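Local atomic coordinates of dephospho-CoA kinase (Mycobacterium paratuberculosis, PDB entry 6N39), a protein that probably catalyses the ATP-dependent phosphorylation of the 3'-hydroxyl of dephospho-coenzyme A, the last step of coenzyme A biosynthesis, and carries a C-terminal UPF0157 (GrpB-family) domain. Residues L122-S126 with Q167-R173; R174-D178 with R234-R238; W228-A232 with A266-I270. All blocks are in the same frame, centred on the assembly; numbering follows the deposited sequence.

In the fold
The three contacts run in succession from the kinase part into the UPF0157 region. Interaction 1 sets the loop after strand 115-119 against the start of helix 170-176, close to the predicted ATP site: the Arg173 side chain is about 7 Å from that of Ala20. Interaction 2 joins residues 174-178, from the later part of this helix onward, to helix 228-243; its centre is about 12 Å from that of interaction 1, and the two touch where Val124 CG2 lies 3.8 Å from Val176 CG2. Interaction 3 lies on the first turn of helix 228-243, away from the nucleotide site, its centre about 12 Å from that of interaction 2, with Ile235 CD1 4.0 Å from Ile270 CD1.

Interaction 1: residues L122-S126 with Q167-R173; sequences LLVES and QASDEQR
The backbones of 122-126 and 167-173 come closest at Glu125 with Ala168 and Val124 with Arg173, at CA-CA distances of 6.0 and 6.1 Å, where the turn-like 122-126 faces the loop that leads into helix 170-176. Glu125 supplies the polar link. With its chain bent at chi2 (83°), the carboxylate folds over to Ala168, whose N donates to OE2 at 3.0 Å; the bond is fairly straight (160°) and meets the oxygen on its anti side, out of the carboxylate plane. A water donates to the same OE2 and accepts from Arg173 NH2, so the opposite charges, which do not touch, are joined through it. Beside this link Val124 packs with both methyls: CG1 reaches Ala168 CB at 4.0 Å and lies near CB and the carbonyl of Gln172, while CG2 meets Arg173 CG, the two side chains crossing at about a right angle. Arg173 runs extended from CG to NE, which carries its guanidinium back along the preceding loop; the carbonyl carbon of Ala168 lies over one face, offset toward the rim, and NH1 forms a salt bridge with Asp170 OD1 at 3.0 Å. The helix start is itself fixed by Ser169 and Gln172: Gln172 N donates to Ser169 OG (3.1 Å), and Ser169 N to Gln172 OE1. Gln167 OE1 accepts from Ile18 N beside the predicted ATP-binding residues. A capping box thus opens a helix next to the phosphate-binding loop of a P-loop kinase fold, with Val124 and Arg173 both packed on Ile137 of the central parallel sheet.

Interaction 2: residues R174-D178 with R234-R238; sequences RAVAD and RIVNR
A salt-bridge network of Asp178, Arg234 and Arg238 ties residues 174-178, which run out of helix 170-176 in the kinase part, to helix 228-243 of the UPF0157 region. Arg234 points toward 174-178 and reaches its backbone: NH1 donates to Ala175 O at 2.9 Å (154°), with the acceptor in the guanidinium plane but the donor well above the carbonyl plane. The bend at chi3 (-75°) turns the Arg234 guanidinium so that Ala177 O sits over the centre of one face, 3.3 Å from CZ. Asp178 OD1 receives Arg238 NH2 at 3.2 Å on its syn side, OD1 lying at the edge of that guanidinium, near its plane, whereas its salt bridge to Arg234 NE is long at 3.7 Å, with the two planes nearly perpendicular. One water donates to OD1 and accepts from Arg234 NH2, adding a second route between these charges. The poorly ordered Arg174 brings its NH1 to 4.1 Å from Arg234 NH1, but this NH1 donates weakly to Ala177 O and its NH2 forms a salt bridge with Glu227, which probably offsets the like charges. Asp178 OD2 accepts from Val135 N at the start of strand 135-139, and Arg238 donates to Phe132 O and Tyr294 OH. The network lies between the parallel sheet of the kinase, where Val176 and Ala177 rest on Ile137, and strand 270-276 of the UPF0157 region, on which Ile235 packs.

Interaction 3: residues W228-A232 with A266-I270; sequences WPAQA and AKDVI. With ACT (acetate ion), chain G.
Trp228 and Asp268 form the hydrogen bond of this contact: the indole NE1 donates to OD1 at 3.1 Å with an angle of 147°. OD1 lies at the ring edge, tilted slightly (18°) from its plane, while the N-H arrives from above the carboxylate plane, the two planes being 74° apart. Asp268, at the centre of an inverse gamma turn, has its CG anti to the backbone N, which brings the acid to the N-H edge of the indole; OD1 also pairs with Arg337, so it is gripped by two donors. Apolar contacts extend along the tryptophan, from CH2 against Ala266 CB (4.1 Å) to CD1 against Ile270 CD1 (4.1 Å). Ile270 CD1 also lies near Gln231 CB and is 3.7 Å from Gln231 OE1, an oxygen that accepts from Arg337, while CG2 meets Ala232 CB. An acetate, probably from the crystallisation liquor, takes a hydrogen bond from Lys267 N to OXT at 2.9 Å and others from Tyr389, Lys375 and Lys393. The first turn of helix 228-243 thus packs on the link between strands 266-267 and 270-276, with Val222 of strand 221-222 against Trp228 and His252 of strand 249-253 against Ala232 and Ile270.

Interaction 1: residues L122-S126 with Q167-R173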
ATOM      1  N   LEU A 122      12.121   6.336 -10.294  1.00 54.77           N
ATOM      2  CA  LEU A 122      12.245   7.222  -9.140  1.00 50.43           C
ATOM      3  C   LEU A 122      11.081   7.062  -8.163  1.00 50.07           C
ATOM      4  O   LEU A 122      10.748   7.997  -7.425  1.00 50.40           O
ATOM      5  CB  LEU A 122      12.384   8.677  -9.593  1.00 50.05           C
ATOM      6  CG  LEU A 122      13.702   8.953 -10.326  1.00 58.93           C
ATOM      7  CD1 LEU A 122      13.833  10.418 -10.750  1.00 60.85           C
ATOM      8  CD2 LEU A 122      14.879   8.549  -9.458  1.00 62.52           C
ATOM      9  N   LEU A 123      10.466   5.878  -8.136  1.00 44.33           N
ATOM     10  CA  LEU A 123       9.319   5.649  -7.260  1.00 42.65           C
ATOM     11  C   LEU A 123       9.658   5.957  -5.805  1.00 44.22           C
ATOM     12  O   LEU A 123       8.936   6.695  -5.127  1.00 44.18           O
ATOM     13  CB  LEU A 123       8.835   4.204  -7.415  1.00 39.63           C
ATOM     14  CG  LEU A 123       7.575   3.734  -6.675  1.00 44.16           C
ATOM     15  CD1 LEU A 123       6.973   2.566  -7.422  1.00 46.25           C
ATOM     16  CD2 LEU A 123       7.874   3.294  -5.254  1.00 43.38           C
ATOM     17  N   VAL A 124      10.765   5.398  -5.314  1.00 48.69           N
ATOM     18  CA  VAL A 124      11.131   5.568  -3.912  1.00 45.01           C
ATOM     19  C   VAL A 124      11.597   6.997  -3.649  1.00 50.40           C
ATOM     20  O   VAL A 124      11.190   7.626  -2.665  1.00 46.29           O
ATOM     21  CB  VAL A 124      12.204   4.537  -3.515  1.00 45.53           C
ATOM     22  CG1 VAL A 124      12.627   4.733  -2.076  1.00 46.24           C
ATOM     23  CG2 VAL A 124      11.686   3.110  -3.731  1.00 45.68           C
ATOM     24  N   GLU A 125      12.432   7.544  -4.539  1.00 48.45           N
ATOM     25  CA  GLU A 125      13.022   8.853  -4.281  1.00 51.58           C
ATOM     26  C   GLU A 125      11.976   9.956  -4.199  1.00 52.21           C
ATOM     27  O   GLU A 125      12.204  10.974  -3.537  1.00 47.60           O
ATOM     28  CB  GLU A 125      14.047   9.206  -5.361  1.00 52.37           C
ATOM     29  CG  GLU A 125      15.316   8.379  -5.311  1.00 56.64           C
ATOM     30  CD  GLU A 125      15.209   7.025  -6.008  1.00 62.16           C
ATOM     31  OE1 GLU A 125      14.091   6.599  -6.404  1.00 56.17           O
ATOM     32  OE2 GLU A 125      16.269   6.378  -6.152  1.00 62.70           O
ATOM     33  N   SER A 126      10.843   9.799  -4.880  1.00 45.83           N
ATOM     34  CA  SER A 126       9.860  10.871  -4.939  1.00 54.79           C
ATOM     35  C   SER A 126       8.596  10.548  -4.144  1.00 43.61           C
ATOM     36  O   SER A 126       7.636  11.321  -4.180  1.00 48.67           O
ATOM     37  CB  SER A 126       9.527  11.194  -6.396  1.00 60.66           C
ATOM     38  OG  SER A 126       9.003  10.048  -7.032  1.00 68.20           O
ATOM     39  N   GLN A 167      21.484   7.189  -5.745  1.00 63.19           N
ATOM     40  CA  GLN A 167      20.079   6.830  -5.678  1.00 59.21           C
ATOM     41  C   GLN A 167      19.679   6.548  -4.232  1.00 57.30           C
ATOM     42  O   GLN A 167      20.472   6.698  -3.301  1.00 60.40           O
ATOM     43  CB  GLN A 167      19.782   5.611  -6.558  1.00 68.49           C
ATOM     44  CG  GLN A 167      20.183   5.737  -8.020  1.00 73.68           C
ATOM     45  CD  GLN A 167      19.760   4.514  -8.816  1.00 65.74           C
ATOM     46  OE1 GLN A 167      20.007   3.379  -8.407  1.00 58.21           O
ATOM     47  NE2 GLN A 167      19.095   4.740  -9.940  1.00 63.39           N
ATOM     48  N   ALA A 168      18.441   6.092  -4.052  1.00 53.91           N
ATOM     49  CA  ALA A 168      17.946   5.716  -2.738  1.00 58.14           C
ATOM     50  C   ALA A 168      18.727   4.531  -2.184  1.00 60.80           C
ATOM     51  O   ALA A 168      19.290   3.725  -2.929  1.00 69.03           O
ATOM     52  CB  ALA A 168      16.460   5.370  -2.818  1.00 55.42           C
ATOM     53  N   SER A 169      18.763   4.433  -0.858  1.00 57.88           N
ATOM     54  CA  SER A 169      19.363   3.278  -0.209  1.00 61.65           C
ATOM     55  C   SER A 169      18.406   2.086  -0.246  1.00 55.67           C
ATOM     56  O   SER A 169      17.198   2.227  -0.464  1.00 52.00           O
ATOM     57  CB  SER A 169      19.727   3.603   1.239  1.00 63.24           C
ATOM     58  OG  SER A 169      18.559   3.698   2.046  1.00 60.89           O
ATOM     59  N   ASP A 170      18.968   0.892  -0.037  1.00 56.36           N
ATOM     60  CA  ASP A 170      18.137  -0.303   0.078  1.00 56.14           C
ATOM     61  C   ASP A 170      17.199  -0.215   1.273  1.00 54.23           C
ATOM     62  O   ASP A 170      16.124  -0.814   1.263  1.00 49.42           O
ATOM     63  CB  ASP A 170      19.018  -1.551   0.194  1.00 63.27           C
ATOM     64  CG  ASP A 170      19.368  -2.156  -1.161  1.00 69.96           C
ATOM     65  OD1 ASP A 170      18.761  -1.754  -2.179  1.00 65.86           O
ATOM     66  OD2 ASP A 170      20.250  -3.043  -1.208  1.00 72.37           O
ATOM     67  N   GLU A 171      17.592   0.518   2.312  1.00 54.07           N
ATOM     68  CA  GLU A 171      16.741   0.665   3.486  1.00 49.26           C
ATOM     69  C   GLU A 171      15.493   1.485   3.165  1.00 52.71           C
ATOM     70  O   GLU A 171      14.372   1.134   3.576  1.00 52.15           O
ATOM     71  CB  GLU A 171      17.559   1.304   4.606  1.00 55.06           C
ATOM     72  CG  GLU A 171      16.798   1.619   5.872  1.00 68.18           C
ATOM     73  CD  GLU A 171      17.710   2.185   6.954  1.00 85.33           C
ATOM     74  OE1 GLU A 171      18.909   1.829   6.977  1.00 92.86           O
ATOM     75  OE2 GLU A 171      17.230   2.993   7.774  1.00 90.83           O
ATOM     76  N   GLN A 172      15.666   2.569   2.407  1.00 52.90           N
ATOM     77  CA  GLN A 172      14.522   3.365   1.985  1.00 50.40           C
ATOM     78  C   GLN A 172      13.627   2.567   1.048  1.00 47.49           C
ATOM     79  O   GLN A 172      12.394   2.625   1.157  1.00 46.23           O
ATOM     80  CB  GLN A 172      15.002   4.654   1.320  1.00 50.00           C
ATOM     81  CG  GLN A 172      15.847   5.504   2.219  1.00 50.63           C
ATOM     82  CD  GLN A 172      16.478   6.666   1.490  1.00 58.03           C
ATOM     83  OE1 GLN A 172      17.034   6.512   0.402  1.00 60.80           O
ATOM     84  NE2 GLN A 172      16.390   7.840   2.084  1.00 54.65           N
ATOM     85  N   ARG A 173      14.225   1.811   0.127  1.00 42.43           N
ATOM     86  CA  ARG A 173      13.424   0.938  -0.723  1.00 43.35           C
ATOM     87  C   ARG A 173      12.625  -0.049   0.115  1.00 46.17           C
ATOM     88  O   ARG A 173      11.412  -0.197  -0.069  1.00 43.90           O
ATOM     89  CB  ARG A 173      14.314   0.185  -1.715  1.00 43.01           C
ATOM     90  CG  ARG A 173      15.022   1.067  -2.733  1.00 50.24           C
ATOM     91  CD  ARG A 173      15.939   0.243  -3.636  1.00 46.79           C
ATOM     92  NE  ARG A 173      16.614   1.113  -4.594  1.00 47.77           N
ATOM     93  CZ  ARG A 173      17.907   1.414  -4.564  1.00 48.95           C
ATOM     94  NH1 ARG A 173      18.697   0.892  -3.634  1.00 55.00           N
ATOM     95  NH2 ARG A 173      18.407   2.242  -5.471  1.00 50.16           N
TER
HETATM   96  O   HOH W   1      16.586   3.988  -7.096  1.00 48.06           O

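Interaction 2: residues R174-D178 with R234-R238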
ATOM      1  N   ARG A 174      13.299  -0.738   1.040  1.00 49.05           N
ATOM      2  CA  ARG A 174      12.638  -1.765   1.837  1.00 45.74           C
ATOM      3  C   ARG A 174      11.444  -1.183   2.574  1.00 45.71           C
ATOM      4  O   ARG A 174      10.397  -1.830   2.687  1.00 41.32           O
ATOM      5  CB  ARG A 174      13.630  -2.378   2.826  1.00 55.02           C
ATOM      6  CG  ARG A 174      13.073  -3.525   3.639  1.00 63.59           C
ATOM      7  CD  ARG A 174      12.657  -4.608   2.693  1.00 79.98           C
ATOM      8  NE  ARG A 174      11.903  -5.697   3.306  1.00 87.00           N
ATOM      9  CZ  ARG A 174      10.576  -5.789   3.294  1.00 75.03           C
ATOM     10  NH1 ARG A 174       9.839  -4.843   2.717  1.00 59.19           N
ATOM     11  NH2 ARG A 174       9.991  -6.834   3.860  1.00 77.42           N
ATOM     12  N   ALA A 175      11.572   0.062   3.045  1.00 39.73           N
ATOM     13  CA  ALA A 175      10.477   0.675   3.790  1.00 39.64           C
ATOM     14  C   ALA A 175       9.181   0.745   2.978  1.00 39.57           C
ATOM     15  O   ALA A 175       8.090   0.691   3.559  1.00 44.53           O
ATOM     16  CB  ALA A 175      10.901   2.071   4.277  1.00 36.66           C
ATOM     17  N   VAL A 176       9.259   0.846   1.649  1.00 40.72           N
ATOM     18  CA  VAL A 176       8.056   1.037   0.847  1.00 34.49           C
ATOM     19  C   VAL A 176       7.767  -0.151  -0.078  1.00 38.19           C
ATOM     20  O   VAL A 176       6.890  -0.064  -0.931  1.00 37.54           O
ATOM     21  CB  VAL A 176       8.117   2.359   0.053  1.00 41.26           C
ATOM     22  CG1 VAL A 176       8.128   3.582   1.011  1.00 37.02           C
ATOM     23  CG2 VAL A 176       9.357   2.406  -0.840  1.00 40.37           C
ATOM     24  N   ALA A 177       8.463  -1.269   0.082  1.00 33.97           N
ATOM     25  CA  ALA A 177       8.226  -2.439  -0.761  1.00 38.85           C
ATOM     26  C   ALA A 177       7.202  -3.374  -0.117  1.00 40.94           C
ATOM     27  O   ALA A 177       7.425  -3.884   0.988  1.00 39.67           O
ATOM     28  CB  ALA A 177       9.525  -3.205  -1.009  1.00 31.73           C
ATOM     29  N   ASP A 178       6.098  -3.632  -0.823  1.00 32.74           N
ATOM     30  CA  ASP A 178       5.225  -4.726  -0.396  1.00 34.42           C
ATOM     31  C   ASP A 178       5.866  -6.065  -0.690  1.00 41.16           C
ATOM     32  O   ASP A 178       5.712  -7.021   0.084  1.00 36.15           O
ATOM     33  CB  ASP A 178       3.874  -4.635  -1.090  1.00 27.98           C
ATOM     34  CG  ASP A 178       3.152  -3.357  -0.749  1.00 35.02           C
ATOM     35  OD1 ASP A 178       2.638  -3.260   0.381  1.00 37.72           O
ATOM     36  OD2 ASP A 178       3.165  -2.425  -1.579  1.00 36.88           O
ATOM     37  N   ARG A 234       2.829   1.610   5.387  1.00 31.12           N
ATOM     38  CA  ARG A 234       2.521   1.565   3.956  1.00 34.58           C
ATOM     39  C   ARG A 234       1.020   1.638   3.733  1.00 37.28           C
ATOM     40  O   ARG A 234       0.548   2.378   2.853  1.00 31.34           O
ATOM     41  CB  ARG A 234       3.094   0.304   3.304  1.00 30.67           C
ATOM     42  CG  ARG A 234       4.595   0.308   3.287  1.00 42.18           C
ATOM     43  CD  ARG A 234       5.137  -0.789   2.404  1.00 44.47           C
ATOM     44  NE  ARG A 234       5.034  -2.100   3.007  1.00 38.46           N
ATOM     45  CZ  ARG A 234       5.986  -2.664   3.746  1.00 45.77           C
ATOM     46  NH1 ARG A 234       7.125  -2.027   3.983  1.00 40.12           N
ATOM     47  NH2 ARG A 234       5.807  -3.880   4.240  1.00 46.65           N
ATOM     48  N   ILE A 235       0.253   0.918   4.561  1.00 29.12           N
ATOM     49  CA  ILE A 235      -1.200   0.886   4.387  1.00 29.06           C
ATOM     50  C   ILE A 235      -1.818   2.255   4.705  1.00 29.59           C
ATOM     51  O   ILE A 235      -2.672   2.756   3.965  1.00 28.69           O
ATOM     52  CB  ILE A 235      -1.808  -0.232   5.255  1.00 31.72           C
ATOM     53  CG1 ILE A 235      -1.326  -1.605   4.773  1.00 31.12           C
ATOM     54  CG2 ILE A 235      -3.336  -0.130   5.254  1.00 27.47           C
ATOM     55  CD1 ILE A 235      -1.502  -2.755   5.823  1.00 29.96           C
ATOM     56  N   VAL A 236      -1.412   2.855   5.823  1.00 30.40           N
ATOM     57  CA  VAL A 236      -1.910   4.168   6.229  1.00 31.04           C
ATOM     58  C   VAL A 236      -1.677   5.188   5.123  1.00 34.32           C
ATOM     59  O   VAL A 236      -2.582   5.950   4.768  1.00 32.19           O
ATOM     60  CB  VAL A 236      -1.243   4.617   7.546  1.00 31.02           C
ATOM     61  CG1 VAL A 236      -1.467   6.131   7.776  1.00 30.17           C
ATOM     62  CG2 VAL A 236      -1.771   3.798   8.741  1.00 30.89           C
ATOM     63  N   ASN A 237      -0.458   5.219   4.562  1.00 31.58           N
ATOM     64  CA  ASN A 237      -0.169   6.173   3.495  1.00 33.67           C
ATOM     65  C   ASN A 237      -1.053   5.919   2.283  1.00 35.24           C
ATOM     66  O   ASN A 237      -1.606   6.860   1.689  1.00 32.34           O
ATOM     67  CB  ASN A 237       1.310   6.096   3.094  1.00 27.77           C
ATOM     68  CG  ASN A 237       2.238   6.655   4.158  1.00 33.92           C
ATOM     69  OD1 ASN A 237       1.800   7.330   5.090  1.00 31.21           O
ATOM     70  ND2 ASN A 237       3.537   6.381   4.018  1.00 29.23           N
ATOM     71  N   ARG A 238      -1.176   4.642   1.887  1.00 27.68           N
ATOM     72  CA  ARG A 238      -1.989   4.275   0.729  1.00 29.92           C
ATOM     73  C   ARG A 238      -3.442   4.712   0.908  1.00 30.79           C
ATOM     74  O   ARG A 238      -4.080   5.217  -0.030  1.00 30.24           O
ATOM     75  CB  ARG A 238      -1.902   2.757   0.511  1.00 27.37           C
ATOM     76  CG  ARG A 238      -2.802   2.209  -0.591  1.00 29.55           C
ATOM     77  CD  ARG A 238      -2.696   0.649  -0.705  1.00 28.44           C
ATOM     78  NE  ARG A 238      -1.303   0.223  -0.887  1.00 29.49           N
ATOM     79  CZ  ARG A 238      -0.699  -0.739  -0.186  1.00 33.68           C
ATOM     80  NH1 ARG A 238      -1.378  -1.457   0.722  1.00 28.29           N
ATOM     81  NH2 ARG A 238       0.585  -1.001  -0.418  1.00 32.07           N
TER
HETATM   82  O   HOH W   2       6.794  -6.488   4.927  1.00 53.87           O
HETATM   83  O   HOH W   3      -0.263  -3.620   2.126  0.69 25.70           O
HETATM   84  O   HOH W   4       3.403  -4.653   2.817  1.00 52.04           O

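Interaction 3: residues W228-A232 with A266-I270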
ATOM      1  N   TRP A 228       5.189  -5.542  11.430  1.00 37.83           N
ATOM      2  CA  TRP A 228       3.861  -4.925  11.383  1.00 38.48           C
ATOM      3  C   TRP A 228       3.890  -3.401  11.348  1.00 36.70           C
ATOM      4  O   TRP A 228       3.065  -2.821  10.623  1.00 37.52           O
ATOM      5  CB  TRP A 228       2.990  -5.380  12.561  1.00 37.16           C
ATOM      6  CG  TRP A 228       2.397  -6.745  12.412  1.00 43.39           C
ATOM      7  CD1 TRP A 228       2.172  -7.430  11.249  1.00 39.16           C
ATOM      8  CD2 TRP A 228       1.963  -7.604  13.475  1.00 39.90           C
ATOM      9  NE1 TRP A 228       1.635  -8.668  11.528  1.00 39.29           N
ATOM     10  CE2 TRP A 228       1.488  -8.793  12.886  1.00 42.24           C
ATOM     11  CE3 TRP A 228       1.925  -7.475  14.871  1.00 42.82           C
ATOM     12  CZ2 TRP A 228       0.989  -9.857  13.644  1.00 39.06           C
ATOM     13  CZ3 TRP A 228       1.421  -8.528  15.621  1.00 41.92           C
ATOM     14  CH2 TRP A 228       0.968  -9.708  15.002  1.00 40.44           C
ATOM     15  N   PRO A 229       4.745  -2.695  12.098  1.00 40.67           N
ATOM     16  CA  PRO A 229       4.715  -1.225  11.992  1.00 41.78           C
ATOM     17  C   PRO A 229       5.005  -0.718  10.581  1.00 38.33           C
ATOM     18  O   PRO A 229       4.302   0.183  10.106  1.00 34.89           O
ATOM     19  CB  PRO A 229       5.778  -0.774  13.008  1.00 45.31           C
ATOM     20  CG  PRO A 229       5.859  -1.918  14.006  1.00 47.67           C
ATOM     21  CD  PRO A 229       5.666  -3.154  13.164  1.00 43.39           C
ATOM     22  N   ALA A 230       6.002  -1.286   9.889  1.00 37.78           N
ATOM     23  CA  ALA A 230       6.309  -0.849   8.522  1.00 35.72           C
ATOM     24  C   ALA A 230       5.174  -1.183   7.559  1.00 36.06           C
ATOM     25  O   ALA A 230       4.799  -0.354   6.705  1.00 37.61           O
ATOM     26  CB  ALA A 230       7.627  -1.485   8.051  1.00 38.41           C
ATOM     27  N   GLN A 231       4.603  -2.393   7.680  1.00 32.83           N
ATOM     28  CA  GLN A 231       3.458  -2.740   6.836  1.00 36.11           C
ATOM     29  C   GLN A 231       2.304  -1.776   7.073  1.00 30.75           C
ATOM     30  O   GLN A 231       1.640  -1.320   6.122  1.00 29.93           O
ATOM     31  CB  GLN A 231       3.015  -4.191   7.092  1.00 31.47           C
ATOM     32  CG  GLN A 231       4.107  -5.245   6.757  1.00 33.91           C
ATOM     33  CD  GLN A 231       3.746  -6.665   7.223  1.00 41.63           C
ATOM     34  OE1 GLN A 231       2.677  -6.903   7.790  1.00 36.80           O
ATOM     35  NE2 GLN A 231       4.647  -7.604   6.987  1.00 43.08           N
ATOM     36  N   ALA A 232       2.056  -1.440   8.343  1.00 33.38           N
ATOM     37  CA  ALA A 232       0.934  -0.558   8.644  1.00 35.42           C
ATOM     38  C   ALA A 232       1.179   0.844   8.099  1.00 34.57           C
ATOM     39  O   ALA A 232       0.240   1.509   7.657  1.00 31.34           O
ATOM     40  CB  ALA A 232       0.673  -0.515  10.152  1.00 32.00           C
ATOM     41  N   ALA A 266      -1.331 -12.369  18.608  1.00 48.22           N
ATOM     42  CA  ALA A 266      -2.449 -11.757  17.904  1.00 48.86           C
ATOM     43  C   ALA A 266      -2.700 -12.501  16.602  1.00 50.67           C
ATOM     44  O   ALA A 266      -1.823 -13.190  16.078  1.00 47.11           O
ATOM     45  CB  ALA A 266      -2.195 -10.274  17.615  1.00 43.44           C
ATOM     46  N   LYS A 267      -3.922 -12.361  16.099  1.00 43.56           N
ATOM     47  CA  LYS A 267      -4.248 -12.812  14.756  1.00 44.25           C
ATOM     48  C   LYS A 267      -3.488 -11.955  13.737  1.00 45.45           C
ATOM     49  O   LYS A 267      -3.316 -10.749  13.932  1.00 40.16           O
ATOM     50  CB  LYS A 267      -5.762 -12.706  14.567  1.00 47.11           C
ATOM     51  CG  LYS A 267      -6.364 -13.495  13.434  1.00 64.59           C
ATOM     52  CD  LYS A 267      -7.862 -13.195  13.343  1.00 69.43           C
ATOM     53  CE  LYS A 267      -8.467 -13.698  12.038  1.00 68.53           C
ATOM     54  NZ  LYS A 267      -9.771 -13.038  11.741  1.00 67.31           N
ATOM     55  N   ASP A 268      -3.005 -12.568  12.654  1.00 41.11           N
ATOM     56  CA  ASP A 268      -2.163 -11.822  11.701  1.00 39.64           C
ATOM     57  C   ASP A 268      -3.037 -11.099  10.667  1.00 37.97           C
ATOM     58  O   ASP A 268      -3.080 -11.414   9.476  1.00 38.18           O
ATOM     59  CB  ASP A 268      -1.139 -12.736  11.034  1.00 41.29           C
ATOM     60  CG  ASP A 268       0.003 -11.939  10.350  1.00 41.49           C
ATOM     61  OD1 ASP A 268      -0.178 -10.738  10.055  1.00 38.34           O
ATOM     62  OD2 ASP A 268       1.076 -12.517  10.105  1.00 44.84           O
ATOM     63  N   VAL A 269      -3.727 -10.080  11.147  1.00 33.17           N
ATOM     64  CA  VAL A 269      -4.485  -9.185  10.287  1.00 33.12           C
ATOM     65  C   VAL A 269      -4.304  -7.777  10.837  1.00 37.38           C
ATOM     66  O   VAL A 269      -4.383  -7.561  12.051  1.00 36.82           O
ATOM     67  CB  VAL A 269      -5.972  -9.595  10.208  1.00 43.94           C
ATOM     68  CG1 VAL A 269      -6.529  -9.834  11.586  1.00 44.12           C
ATOM     69  CG2 VAL A 269      -6.793  -8.543   9.447  1.00 33.01           C
ATOM     70  N   ILE A 270      -4.002  -6.831   9.963  1.00 33.61           N
ATOM     71  CA  ILE A 270      -3.742  -5.459  10.386  1.00 30.08           C
ATOM     72  C   ILE A 270      -5.047  -4.674  10.351  1.00 31.43           C
ATOM     73  O   ILE A 270      -5.728  -4.639   9.323  1.00 32.21           O
ATOM     74  CB  ILE A 270      -2.671  -4.811   9.490  1.00 31.03           C
ATOM     75  CG1 ILE A 270      -1.308  -5.454   9.787  1.00 34.91           C
ATOM     76  CG2 ILE A 270      -2.625  -3.292   9.705  1.00 29.63           C
ATOM     77  CD1 ILE A 270      -0.157  -4.882   8.979  1.00 34.69           C
TER
HETATM   78  C   ACT G 506      -7.005 -10.773  17.698  1.00 60.99           C
HETATM   79  O   ACT G 506      -7.821 -11.697  18.033  1.00 53.10           O
HETATM   80  OXT ACT G 506      -5.720 -10.759  17.729  1.00 40.76           O
HETATM   81  CH3 ACT G 506      -7.664  -9.447  17.179  1.00 65.60           C
HETATM   82  O   HOH W   5       3.092 -10.235   8.993  1.00 56.00           O